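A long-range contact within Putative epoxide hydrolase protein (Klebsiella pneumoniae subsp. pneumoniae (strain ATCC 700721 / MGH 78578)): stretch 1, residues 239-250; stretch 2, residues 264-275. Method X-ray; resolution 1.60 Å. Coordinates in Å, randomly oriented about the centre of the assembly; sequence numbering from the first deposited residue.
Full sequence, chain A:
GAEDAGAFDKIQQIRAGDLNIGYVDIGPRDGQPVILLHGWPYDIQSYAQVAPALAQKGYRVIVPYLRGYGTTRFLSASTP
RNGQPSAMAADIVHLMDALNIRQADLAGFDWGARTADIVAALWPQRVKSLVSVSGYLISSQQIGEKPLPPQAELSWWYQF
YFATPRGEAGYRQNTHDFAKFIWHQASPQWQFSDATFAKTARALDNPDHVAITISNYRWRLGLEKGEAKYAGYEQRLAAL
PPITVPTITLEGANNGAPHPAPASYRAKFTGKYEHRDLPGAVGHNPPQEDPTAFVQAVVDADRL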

# COMPACT_ATOMS: atom_id res chain seq x y z
N ALA A 239 1.02 -4.04 -19.74
CA ALA A 239 1.83 -3.19 -20.64
C ALA A 239 2.79 -2.25 -19.91
O ALA A 239 3.53 -1.53 -20.55
CB ALA A 239 0.94 -2.41 -21.58
N LEU A 240 2.70 -2.22 -18.58
CA LEU A 240 3.48 -1.31 -17.75
C LEU A 240 3.27 0.13 -18.18
O LEU A 240 4.22 0.82 -18.54
CB LEU A 240 4.93 -1.69 -17.70
CG LEU A 240 5.25 -3.17 -17.40
CD1 LEU A 240 6.78 -3.37 -17.35
CD2 LEU A 240 4.58 -3.63 -16.14
N PRO A 241 2.04 0.61 -18.13
CA PRO A 241 1.75 1.95 -18.56
C PRO A 241 2.44 3.01 -17.68
O PRO A 241 2.50 2.85 -16.49
CB PRO A 241 0.23 2.04 -18.39
CG PRO A 241 -0.05 1.11 -17.28
CD PRO A 241 0.85 -0.04 -17.57
N PRO A 242 2.88 4.11 -18.26
CA PRO A 242 3.51 5.11 -17.44
C PRO A 242 2.50 5.93 -16.65
O PRO A 242 1.30 5.91 -16.96
CB PRO A 242 4.19 6.00 -18.47
CG PRO A 242 3.35 5.87 -19.70
CD PRO A 242 2.99 4.40 -19.71
N ILE A 243 2.98 6.54 -15.57
CA ILE A 243 2.13 7.42 -14.75
C ILE A 243 2.40 8.84 -15.20
O ILE A 243 3.56 9.33 -15.21
CB ILE A 243 2.47 7.18 -13.29
CG1 ILE A 243 1.85 5.81 -12.90
CG2 ILE A 243 1.88 8.28 -12.43
CD1 ILE A 243 2.38 5.22 -11.66
N THR A 244 1.33 9.54 -15.51
CA THR A 244 1.41 10.86 -16.10
C THR A 244 1.26 12.02 -15.09
O THR A 244 1.47 13.19 -15.41
CB THR A 244 0.28 11.04 -17.18
OG1 THR A 244 -1.00 11.01 -16.56
CG2 THR A 244 0.41 10.01 -18.26
N VAL A 245 0.82 11.68 -13.84
CA VAL A 245 0.53 12.70 -12.85
C VAL A 245 1.79 13.10 -12.10
O VAL A 245 2.78 12.34 -12.06
CB VAL A 245 -0.55 12.26 -11.85
CG1 VAL A 245 -1.78 11.73 -12.62
CG2 VAL A 245 -0.06 11.23 -10.88
N PRO A 246 1.81 14.30 -11.53
CA PRO A 246 3.01 14.71 -10.77
C PRO A 246 3.32 13.70 -9.64
O PRO A 246 2.46 13.38 -8.88
CB PRO A 246 2.64 16.09 -10.18
CG PRO A 246 1.62 16.58 -11.13
CD PRO A 246 0.81 15.39 -11.55
N THR A 247 4.57 13.27 -9.59
CA THR A 247 4.95 12.17 -8.68
C THR A 247 6.27 12.49 -7.99
O THR A 247 7.25 12.92 -8.65
CB THR A 247 5.11 10.90 -9.46
OG1 THR A 247 3.85 10.54 -10.10
CG2 THR A 247 5.53 9.75 -8.58
N ILE A 248 6.33 12.21 -6.68
CA ILE A 248 7.57 12.09 -5.98
C ILE A 248 7.75 10.66 -5.54
O ILE A 248 6.86 10.10 -4.92
CB ILE A 248 7.68 13.04 -4.75
CG1 ILE A 248 7.57 14.49 -5.25
CG2 ILE A 248 8.91 12.77 -3.97
CD1 ILE A 248 7.73 15.51 -4.13
N THR A 249 8.89 10.07 -5.89
CA THR A 249 9.25 8.76 -5.39
C THR A 249 10.26 8.93 -4.23
O THR A 249 11.02 9.86 -4.17
CB THR A 249 9.86 7.85 -6.50
OG1 THR A 249 10.97 8.51 -7.07
CG2 THR A 249 8.81 7.54 -7.52
N LEU A 250 10.16 7.98 -3.28
CA LEU A 250 10.98 7.97 -2.08
C LEU A 250 11.68 6.63 -1.93
O LEU A 250 11.08 5.60 -2.23
CB LEU A 250 10.17 8.19 -0.81
CG LEU A 250 9.30 9.44 -0.76
CD1 LEU A 250 8.50 9.43 0.55
CD2 LEU A 250 10.19 10.66 -0.81
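Stretch 2 (264-275) SYRAKFTGKYEH

Stretch 2 runs alongside stretch 1 in the same direction, and the two bury 849 Å² between them. Their closing segments, strands 247-250 and 273-275, are parallel neighbours whose axes approach to 4.8 Å at an angle of 11°. Before the strands both chains are largely loop, yet they already keep step: Pro242 lies beside Lys268, and Ile243 forms a single bridge with Phe269, their CA atoms 4.9 Å apart.

Backbone hydrogen bonds fix this register at two levels. In the loops, Ile243 N donates to Lys268 O (2.9 Å) and Thr270 N to Ile243 O (2.9 Å). In the strands, Thr247 N donates to Lys272 O (3.0 Å), Glu274 N to Thr247 O (3.1 Å) and Thr249 N to Glu274 O (3.0 Å), so that Thr247 and Thr249 both direct their amides at stretch 2. Between these levels, although the chains stay close, two waters bridge the backbones in place of direct hydrogen bonds. One molecule links Thr244 O to Lys272 N; a second accepts from Gly271 N and donates to both Val245 O and Lys272 O. Gly271 (phi/psi -101/-151) passes close to Thr244 here, and a CB on it would lie 2.3 Å from Thr244 O, a clash.

The m, m, m, t rotamer of Lys268 brings NZ to 2.8 Å from Leu240 O, a hydrogen bond. Thr249, Tyr273 and His275 share a face of the sheet, where Thr249 OG1 hydrogen-bonds to both Tyr273 OH (2.6 Å) and His275 ND1 (2.7 Å). The edge of the Tyr265 ring also reaches this hydroxyl, with CE1 3.7 Å from Thr249 OG1.

Apolar packing centres on Phe269, whose CA-to-CB bond points away overall but whose ring comes back near stretch 1 to meet Ile243 (CD1 to Phe269 CE1, 3.8 Å), Thr247 (CG2 to Phe269 CD1, 3.6 Å) and Thr249 (CG2 to Phe269 CE2, 3.9 Å).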

# COMPACT_ATOMS: atom_id res chain seq x y z
N SER A 264 16.17 2.94 -12.49
CA SER A 264 15.44 1.94 -13.25
C SER A 264 14.00 2.32 -13.55
O SER A 264 13.38 1.82 -14.52
CB SER A 264 15.50 0.56 -12.60
OG SER A 264 14.61 0.40 -11.48
N TYR A 265 13.43 3.19 -12.69
CA TYR A 265 12.03 3.57 -12.86
C TYR A 265 11.83 5.03 -13.27
O TYR A 265 10.68 5.48 -13.38
CB TYR A 265 11.14 3.19 -11.67
CG TYR A 265 11.63 3.61 -10.32
CD1 TYR A 265 11.57 4.93 -9.90
CD2 TYR A 265 12.01 2.65 -9.39
CE1 TYR A 265 11.96 5.29 -8.62
CE2 TYR A 265 12.40 2.98 -8.10
CZ TYR A 265 12.36 4.32 -7.70
OH TYR A 265 12.75 4.65 -6.41
N ARG A 266 12.91 5.74 -13.58
CA ARG A 266 12.77 7.18 -13.93
C ARG A 266 11.76 7.40 -15.06
O ARG A 266 10.89 8.26 -14.96
CB ARG A 266 14.10 7.81 -14.26
CG ARG A 266 14.00 9.20 -14.82
CD ARG A 266 13.46 10.19 -13.82
NE ARG A 266 13.17 11.52 -14.39
CZ ARG A 266 11.99 11.90 -14.92
NH1 ARG A 266 11.01 11.09 -15.02
NH2 ARG A 266 11.82 13.14 -15.33
N ALA A 267 11.88 6.56 -16.09
CA ALA A 267 11.10 6.78 -17.28
C ALA A 267 9.71 6.20 -17.19
O ALA A 267 8.96 6.31 -18.16
CB ALA A 267 11.84 6.20 -18.49
N LYS A 268 9.30 5.69 -16.01
CA LYS A 268 7.92 5.30 -15.82
C LYS A 268 7.04 6.44 -15.38
O LYS A 268 5.81 6.27 -15.35
CB LYS A 268 7.81 4.19 -14.81
CG LYS A 268 8.66 2.97 -15.09
CD LYS A 268 8.43 2.47 -16.48
CE LYS A 268 7.03 1.94 -16.72
NZ LYS A 268 6.92 1.42 -18.13
N PHE A 269 7.59 7.61 -15.15
CA PHE A 269 6.80 8.75 -14.67
C PHE A 269 7.03 9.88 -15.72
O PHE A 269 8.16 10.41 -15.82
CB PHE A 269 7.30 9.15 -13.33
CG PHE A 269 7.10 8.09 -12.30
CD1 PHE A 269 5.85 7.91 -11.70
CD2 PHE A 269 8.10 7.22 -12.02
CE1 PHE A 269 5.67 6.87 -10.81
CE2 PHE A 269 7.90 6.17 -11.09
CZ PHE A 269 6.70 6.04 -10.48
N THR A 270 6.01 10.11 -16.53
CA THR A 270 6.15 10.94 -17.69
C THR A 270 5.71 12.38 -17.49
O THR A 270 5.79 13.13 -18.46
CB THR A 270 5.41 10.31 -18.88
OG1 THR A 270 4.06 10.02 -18.53
CG2 THR A 270 6.10 9.03 -19.32
N GLY A 271 5.18 12.70 -16.29
CA GLY A 271 4.87 14.07 -15.97
C GLY A 271 5.94 14.67 -15.08
O GLY A 271 7.11 14.39 -15.17
N LYS A 272 5.52 15.62 -14.26
CA LYS A 272 6.41 16.25 -13.31
C LYS A 272 6.87 15.18 -12.36
O LYS A 272 6.10 14.30 -11.99
CB LYS A 272 5.63 17.34 -12.55
CG LYS A 272 5.27 18.48 -13.48
CD LYS A 272 4.52 19.50 -12.70
CE LYS A 272 4.37 20.76 -13.54
NZ LYS A 272 3.78 21.88 -12.76
N TYR A 273 8.15 15.28 -11.97
CA TYR A 273 8.81 14.18 -11.23
C TYR A 273 9.95 14.62 -10.38
O TYR A 273 10.74 15.48 -10.77
CB TYR A 273 9.38 13.17 -12.23
CG TYR A 273 9.98 11.98 -11.58
CD1 TYR A 273 9.18 11.03 -11.03
CD2 TYR A 273 11.34 11.86 -11.43
CE1 TYR A 273 9.74 9.93 -10.37
CE2 TYR A 273 11.93 10.78 -10.78
CZ TYR A 273 11.12 9.83 -10.24
OH TYR A 273 11.65 8.73 -9.58
N GLU A 274 10.09 13.98 -9.22
CA GLU A 274 11.28 14.12 -8.39
C GLU A 274 11.47 12.83 -7.64
O GLU A 274 10.46 12.21 -7.22
CB GLU A 274 11.05 15.26 -7.41
CG GLU A 274 12.28 15.56 -6.58
CD GLU A 274 12.09 16.61 -5.48
OE1 GLU A 274 11.15 17.39 -5.57
OE2 GLU A 274 12.93 16.58 -4.56
N HIS A 275 12.70 12.41 -7.52
CA HIS A 275 13.05 11.29 -6.67
C HIS A 275 13.80 11.78 -5.43
O HIS A 275 14.71 12.62 -5.54
CB HIS A 275 13.95 10.26 -7.38
CG HIS A 275 14.31 9.15 -6.46
ND1 HIS A 275 13.39 8.23 -6.02
CD2 HIS A 275 15.46 8.87 -5.80
CE1 HIS A 275 13.92 7.45 -5.12
NE2 HIS A 275 15.20 7.82 -4.96
O HOH W 1 2.46 15.81 -14.42
O HOH W 2 5.14 11.99 -13.53